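Local coordinates for protein acetylornithine aminotransferase (Aquifex aeolicus, PDB 2EH6) that catalyses the pyridoxal-phosphate-dependent transfer of an amino group from N(2)-acetyl-L-ornithine to 2-oxoglutarate, a step of arginine biosynthesis, at residues 297-311 against 361-375. Numbering follows the deposited sequence.
Sequences EVGNYFKEKLKELGK and KEHIDRAISVLREIL
Tyr-301 turns its ring toward helix 361-374, chi1 -180° putting CG trans to the main-chain nitrogen, and the extended chain of Lys-361 runs over one face, its CD 4.0 Å from the centroid of the Tyr-301 ring, a CH-pi contact. The pair belongs to two nearly parallel helices, their axes 21° apart, packed side by side on the sheet of the C-terminal part of a class-III aminotransferase, away from the cofactor. These helices illustrate a pairing that is oily toward the sheet and polar along its outer margin. On that margin the Tyr-301 OH donates to Asp-365 OD1 at 2.6 Å, reaching the syn lone pair, with ring and carboxylate planes 64° apart. Lys-305 CG lies on the opposite face, offset toward the rim, so the ring is sandwiched between two lysine chains. Beyond the ring, Lys-361 NZ meets Glu-297 OE2 in a looser salt bridge of 3.5 Å.

Deeper in, Ile-364 is wedged between Val-298 and Phe-302: its CG1 touches Val-298 CG1 at 3.5 Å, while CD1 lies over a face of the Phe-302 ring. Ile-368 instead brings CD1 to the ring edge, 3.6 Å from Phe-302 CE1. Phe-33 and Phe-353 also meet the Phe-302 ring; Phe-33 touches Ile-364 and Phe-353 touches Leu-371, so both helices share these aromatics. Farther along, Leu-309 straddles the neighbouring helix, CD1 against Leu-371 and Leu-375, CD2 against Arg-372 CB.

After Gly-310, the first residue to leave helical angles, Lys-311 NZ forms a salt bridge with the C-terminal carboxylate, and a water accepting from NZ donates to Arg-372 O at 2.7 Å.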
# COMPACT_ATOMS: atom_id res chain seq x y z
N GLU A 297 -12.45 -18.49 23.63
CA GLU A 297 -13.70 -19.03 24.16
C GLU A 297 -14.89 -18.89 23.22
O GLU A 297 -15.59 -19.87 22.96
CB GLU A 297 -14.04 -18.38 25.50
CG GLU A 297 -15.33 -18.93 26.11
CD GLU A 297 -15.66 -18.31 27.45
OE1 GLU A 297 -14.81 -18.38 28.37
OE2 GLU A 297 -16.77 -17.75 27.59
N VAL A 298 -15.14 -17.68 22.73
CA VAL A 298 -16.26 -17.48 21.82
C VAL A 298 -15.97 -18.24 20.52
O VAL A 298 -16.87 -18.78 19.89
CB VAL A 298 -16.48 -15.98 21.51
CG1 VAL A 298 -17.77 -15.79 20.72
CG2 VAL A 298 -16.52 -15.18 22.80
N GLY A 299 -14.69 -18.28 20.15
CA GLY A 299 -14.29 -18.99 18.95
C GLY A 299 -14.60 -20.47 19.00
O GLY A 299 -15.12 -21.04 18.04
N ASN A 300 -14.29 -21.10 20.13
CA ASN A 300 -14.56 -22.53 20.29
C ASN A 300 -16.07 -22.77 20.31
O ASN A 300 -16.56 -23.75 19.76
CB ASN A 300 -13.93 -23.06 21.58
CG ASN A 300 -12.42 -22.94 21.58
OD1 ASN A 300 -11.77 -23.20 20.56
ND2 ASN A 300 -11.86 -22.55 22.71
N TYR A 301 -16.79 -21.86 20.95
CA TYR A 301 -18.24 -21.93 21.04
C TYR A 301 -18.81 -21.95 19.62
O TYR A 301 -19.59 -22.83 19.25
CB TYR A 301 -18.77 -20.71 21.78
CG TYR A 301 -20.28 -20.66 21.94
CD1 TYR A 301 -20.92 -21.49 22.87
CD2 TYR A 301 -21.05 -19.79 21.18
CE1 TYR A 301 -22.31 -21.43 23.03
CE2 TYR A 301 -22.44 -19.73 21.34
CZ TYR A 301 -23.06 -20.56 22.27
OH TYR A 301 -24.42 -20.51 22.43
N PHE A 302 -18.40 -20.96 18.83
CA PHE A 302 -18.85 -20.82 17.44
C PHE A 302 -18.52 -22.07 16.62
O PHE A 302 -19.38 -22.59 15.90
CB PHE A 302 -18.20 -19.57 16.84
CG PHE A 302 -18.67 -19.22 15.44
CD1 PHE A 302 -19.87 -19.70 14.94
CD2 PHE A 302 -17.91 -18.37 14.64
CE1 PHE A 302 -20.32 -19.33 13.67
CE2 PHE A 302 -18.35 -18.00 13.37
CZ PHE A 302 -19.55 -18.48 12.89
N LYS A 303 -17.29 -22.55 16.72
CA LYS A 303 -16.89 -23.73 15.96
C LYS A 303 -17.79 -24.92 16.29
O LYS A 303 -18.24 -25.64 15.39
CB LYS A 303 -15.42 -24.08 16.24
CG LYS A 303 -14.84 -25.13 15.30
CD LYS A 303 -13.34 -25.29 15.50
CE LYS A 303 -12.74 -26.26 14.49
NZ LYS A 303 -11.27 -26.42 14.67
N GLU A 304 -18.07 -25.12 17.57
CA GLU A 304 -18.93 -26.23 17.97
C GLU A 304 -20.34 -26.11 17.42
O GLU A 304 -20.93 -27.11 16.98
CB GLU A 304 -18.97 -26.34 19.50
CG GLU A 304 -17.66 -26.83 20.10
CD GLU A 304 -17.15 -28.10 19.43
OE1 GLU A 304 -17.88 -29.12 19.44
OE2 GLU A 304 -16.02 -28.08 18.90
N LYS A 305 -20.89 -24.90 17.43
CA LYS A 305 -22.24 -24.68 16.91
C LYS A 305 -22.27 -24.95 15.41
O LYS A 305 -23.25 -25.47 14.89
CB LYS A 305 -22.69 -23.24 17.20
CG LYS A 305 -22.80 -22.91 18.68
CD LYS A 305 -23.75 -23.86 19.39
CE LYS A 305 -23.81 -23.58 20.88
NZ LYS A 305 -24.79 -24.45 21.58
N LEU A 306 -21.19 -24.58 14.72
CA LEU A 306 -21.11 -24.80 13.29
C LEU A 306 -21.13 -26.30 13.01
O LEU A 306 -21.78 -26.76 12.07
CB LEU A 306 -19.83 -24.18 12.72
CG LEU A 306 -19.81 -22.65 12.63
CD1 LEU A 306 -18.45 -22.18 12.13
CD2 LEU A 306 -20.91 -22.18 11.68
N LYS A 307 -20.41 -27.06 13.83
CA LYS A 307 -20.38 -28.51 13.68
C LYS A 307 -21.77 -29.08 13.91
O LYS A 307 -22.20 -30.02 13.24
CB LYS A 307 -19.41 -29.14 14.68
CG LYS A 307 -17.94 -28.91 14.38
CD LYS A 307 -17.06 -29.45 15.50
CE LYS A 307 -15.58 -29.27 15.18
NZ LYS A 307 -14.70 -29.59 16.35
N GLU A 308 -22.48 -28.49 14.87
CA GLU A 308 -23.83 -28.92 15.23
C GLU A 308 -24.84 -28.81 14.09
O GLU A 308 -25.82 -29.57 14.05
CB GLU A 308 -24.33 -28.12 16.43
CG GLU A 308 -23.87 -28.68 17.77
CD GLU A 308 -24.13 -27.72 18.91
OE1 GLU A 308 -25.19 -27.06 18.91
OE2 GLU A 308 -23.27 -27.64 19.81
N LEU A 309 -24.62 -27.88 13.17
CA LEU A 309 -25.53 -27.71 12.05
C LEU A 309 -25.55 -28.97 11.19
O LEU A 309 -26.54 -29.26 10.52
CB LEU A 309 -25.11 -26.51 11.20
CG LEU A 309 -25.16 -25.13 11.88
CD1 LEU A 309 -24.56 -24.09 10.96
CD2 LEU A 309 -26.60 -24.77 12.23
N GLY A 310 -24.44 -29.70 11.20
CA GLY A 310 -24.34 -30.92 10.41
C GLY A 310 -24.46 -30.66 8.93
O GLY A 310 -25.00 -31.48 8.19
N LYS A 311 -23.96 -29.51 8.48
CA LYS A 311 -24.03 -29.16 7.06
C LYS A 311 -22.68 -29.14 6.35
O LYS A 311 -22.58 -28.63 5.24
CB LYS A 311 -24.73 -27.81 6.90
CG LYS A 311 -26.24 -27.88 7.13
CD LYS A 311 -26.90 -28.80 6.11
CE LYS A 311 -28.37 -29.03 6.42
NZ LYS A 311 -29.16 -27.77 6.39
N LYS A 361 -21.04 -14.44 22.44
CA LYS A 361 -21.86 -15.63 22.25
C LYS A 361 -23.27 -15.35 21.76
O LYS A 361 -23.78 -16.04 20.88
CB LYS A 361 -21.91 -16.46 23.54
CG LYS A 361 -20.58 -17.12 23.86
CD LYS A 361 -20.69 -18.06 25.05
CE LYS A 361 -19.37 -18.76 25.30
NZ LYS A 361 -19.46 -19.74 26.42
N GLU A 362 -23.91 -14.33 22.34
CA GLU A 362 -25.27 -13.97 21.95
C GLU A 362 -25.31 -13.67 20.45
O GLU A 362 -26.27 -14.02 19.77
CB GLU A 362 -25.72 -12.73 22.72
CG GLU A 362 -27.12 -12.25 22.37
CD GLU A 362 -27.43 -10.89 22.96
OE1 GLU A 362 -26.81 -9.89 22.53
OE2 GLU A 362 -28.30 -10.82 23.86
N HIS A 363 -24.26 -13.02 19.95
CA HIS A 363 -24.15 -12.67 18.53
C HIS A 363 -23.93 -13.93 17.70
O HIS A 363 -24.50 -14.09 16.62
CB HIS A 363 -22.99 -11.71 18.32
CG HIS A 363 -23.16 -10.39 19.00
ND1 HIS A 363 -22.10 -9.61 19.41
CD2 HIS A 363 -24.28 -9.69 19.32
CE1 HIS A 363 -22.55 -8.49 19.94
NE2 HIS A 363 -23.87 -8.51 19.90
N ILE A 364 -23.10 -14.83 18.22
CA ILE A 364 -22.82 -16.08 17.54
C ILE A 364 -24.13 -16.84 17.33
O ILE A 364 -24.39 -17.37 16.25
CB ILE A 364 -21.85 -16.97 18.36
CG1 ILE A 364 -20.49 -16.27 18.49
CG2 ILE A 364 -21.69 -18.33 17.70
CD1 ILE A 364 -19.79 -15.97 17.17
N ASP A 365 -24.96 -16.89 18.37
CA ASP A 365 -26.24 -17.59 18.28
C ASP A 365 -27.10 -17.02 17.17
O ASP A 365 -27.74 -17.77 16.42
CB ASP A 365 -27.00 -17.51 19.61
CG ASP A 365 -26.29 -18.26 20.72
OD1 ASP A 365 -25.60 -19.25 20.42
OD2 ASP A 365 -26.45 -17.86 21.90
N ARG A 366 -27.11 -15.70 17.06
CA ARG A 366 -27.87 -15.01 16.04
C ARG A 366 -27.45 -15.49 14.66
O ARG A 366 -28.29 -15.84 13.82
CB ARG A 366 -27.63 -13.50 16.15
CG ARG A 366 -28.01 -12.90 17.49
CD ARG A 366 -29.49 -12.56 17.54
NE ARG A 366 -29.82 -11.54 16.55
CZ ARG A 366 -31.05 -11.09 16.32
NH1 ARG A 366 -32.08 -11.56 17.02
NH2 ARG A 366 -31.25 -10.15 15.40
N ALA A 367 -26.14 -15.51 14.42
CA ALA A 367 -25.61 -15.95 13.13
C ALA A 367 -25.92 -17.42 12.88
O ALA A 367 -26.29 -17.80 11.76
CB ALA A 367 -24.10 -15.72 13.09
N ILE A 368 -25.77 -18.25 13.91
CA ILE A 368 -26.05 -19.67 13.77
C ILE A 368 -27.51 -19.90 13.36
O ILE A 368 -27.78 -20.73 12.50
CB ILE A 368 -25.76 -20.42 15.09
CG1 ILE A 368 -24.25 -20.43 15.36
CG2 ILE A 368 -26.31 -21.84 15.02
CD1 ILE A 368 -23.43 -21.13 14.27
N SER A 369 -28.42 -19.16 13.97
CA SER A 369 -29.84 -19.30 13.66
C SER A 369 -30.08 -19.06 12.17
O SER A 369 -30.77 -19.83 11.50
CB SER A 369 -30.66 -18.32 14.49
OG SER A 369 -32.05 -18.53 14.31
N VAL A 370 -29.51 -17.98 11.65
CA VAL A 370 -29.66 -17.64 10.23
C VAL A 370 -29.09 -18.75 9.36
O VAL A 370 -29.68 -19.13 8.35
CB VAL A 370 -28.93 -16.33 9.90
CG1 VAL A 370 -28.89 -16.12 8.39
CG2 VAL A 370 -29.65 -15.16 10.57
N LEU A 371 -27.93 -19.28 9.75
CA LEU A 371 -27.29 -20.35 9.01
C LEU A 371 -28.17 -21.60 9.00
O LEU A 371 -28.32 -22.26 7.97
CB LEU A 371 -25.93 -20.67 9.63
CG LEU A 371 -24.87 -19.59 9.46
CD1 LEU A 371 -23.60 -19.97 10.22
CD2 LEU A 371 -24.57 -19.41 7.98
N ARG A 372 -28.74 -21.92 10.16
CA ARG A 372 -29.60 -23.09 10.28
C ARG A 372 -30.78 -22.96 9.32
O ARG A 372 -31.20 -23.93 8.69
CB ARG A 372 -30.11 -23.23 11.72
CG ARG A 372 -30.95 -24.48 11.98
CD ARG A 372 -31.27 -24.64 13.46
NE ARG A 372 -31.88 -25.93 13.79
CZ ARG A 372 -33.15 -26.25 13.59
NH1 ARG A 372 -33.99 -25.38 13.05
NH2 ARG A 372 -33.60 -27.45 13.94
N GLU A 373 -31.31 -21.74 9.19
CA GLU A 373 -32.45 -21.51 8.31
C GLU A 373 -32.14 -21.46 6.81
O GLU A 373 -33.04 -21.68 6.00
CB GLU A 373 -33.16 -20.21 8.71
CG GLU A 373 -33.86 -20.28 10.06
CD GLU A 373 -34.88 -21.40 10.14
OE1 GLU A 373 -35.84 -21.40 9.33
OE2 GLU A 373 -34.73 -22.29 11.01
N ILE A 374 -30.90 -21.20 6.44
CA ILE A 374 -30.56 -21.12 5.01
C ILE A 374 -29.78 -22.30 4.44
O ILE A 374 -29.93 -22.64 3.27
CB ILE A 374 -29.77 -19.83 4.69
CG1 ILE A 374 -28.38 -19.88 5.32
CG2 ILE A 374 -30.54 -18.61 5.18
CD1 ILE A 374 -27.51 -18.69 4.98
N LEU A 375 -28.95 -22.93 5.26
CA LEU A 375 -28.14 -24.05 4.80
C LEU A 375 -28.94 -25.29 4.41
O LEU A 375 -28.61 -25.87 3.35
CB LEU A 375 -27.10 -24.41 5.86
CG LEU A 375 -26.05 -23.31 6.07
CD1 LEU A 375 -25.07 -23.74 7.14
CD2 LEU A 375 -25.33 -23.03 4.76
OXT LEU A 375 -29.85 -25.68 5.17
O HOH W 1 -29.75 -26.20 8.58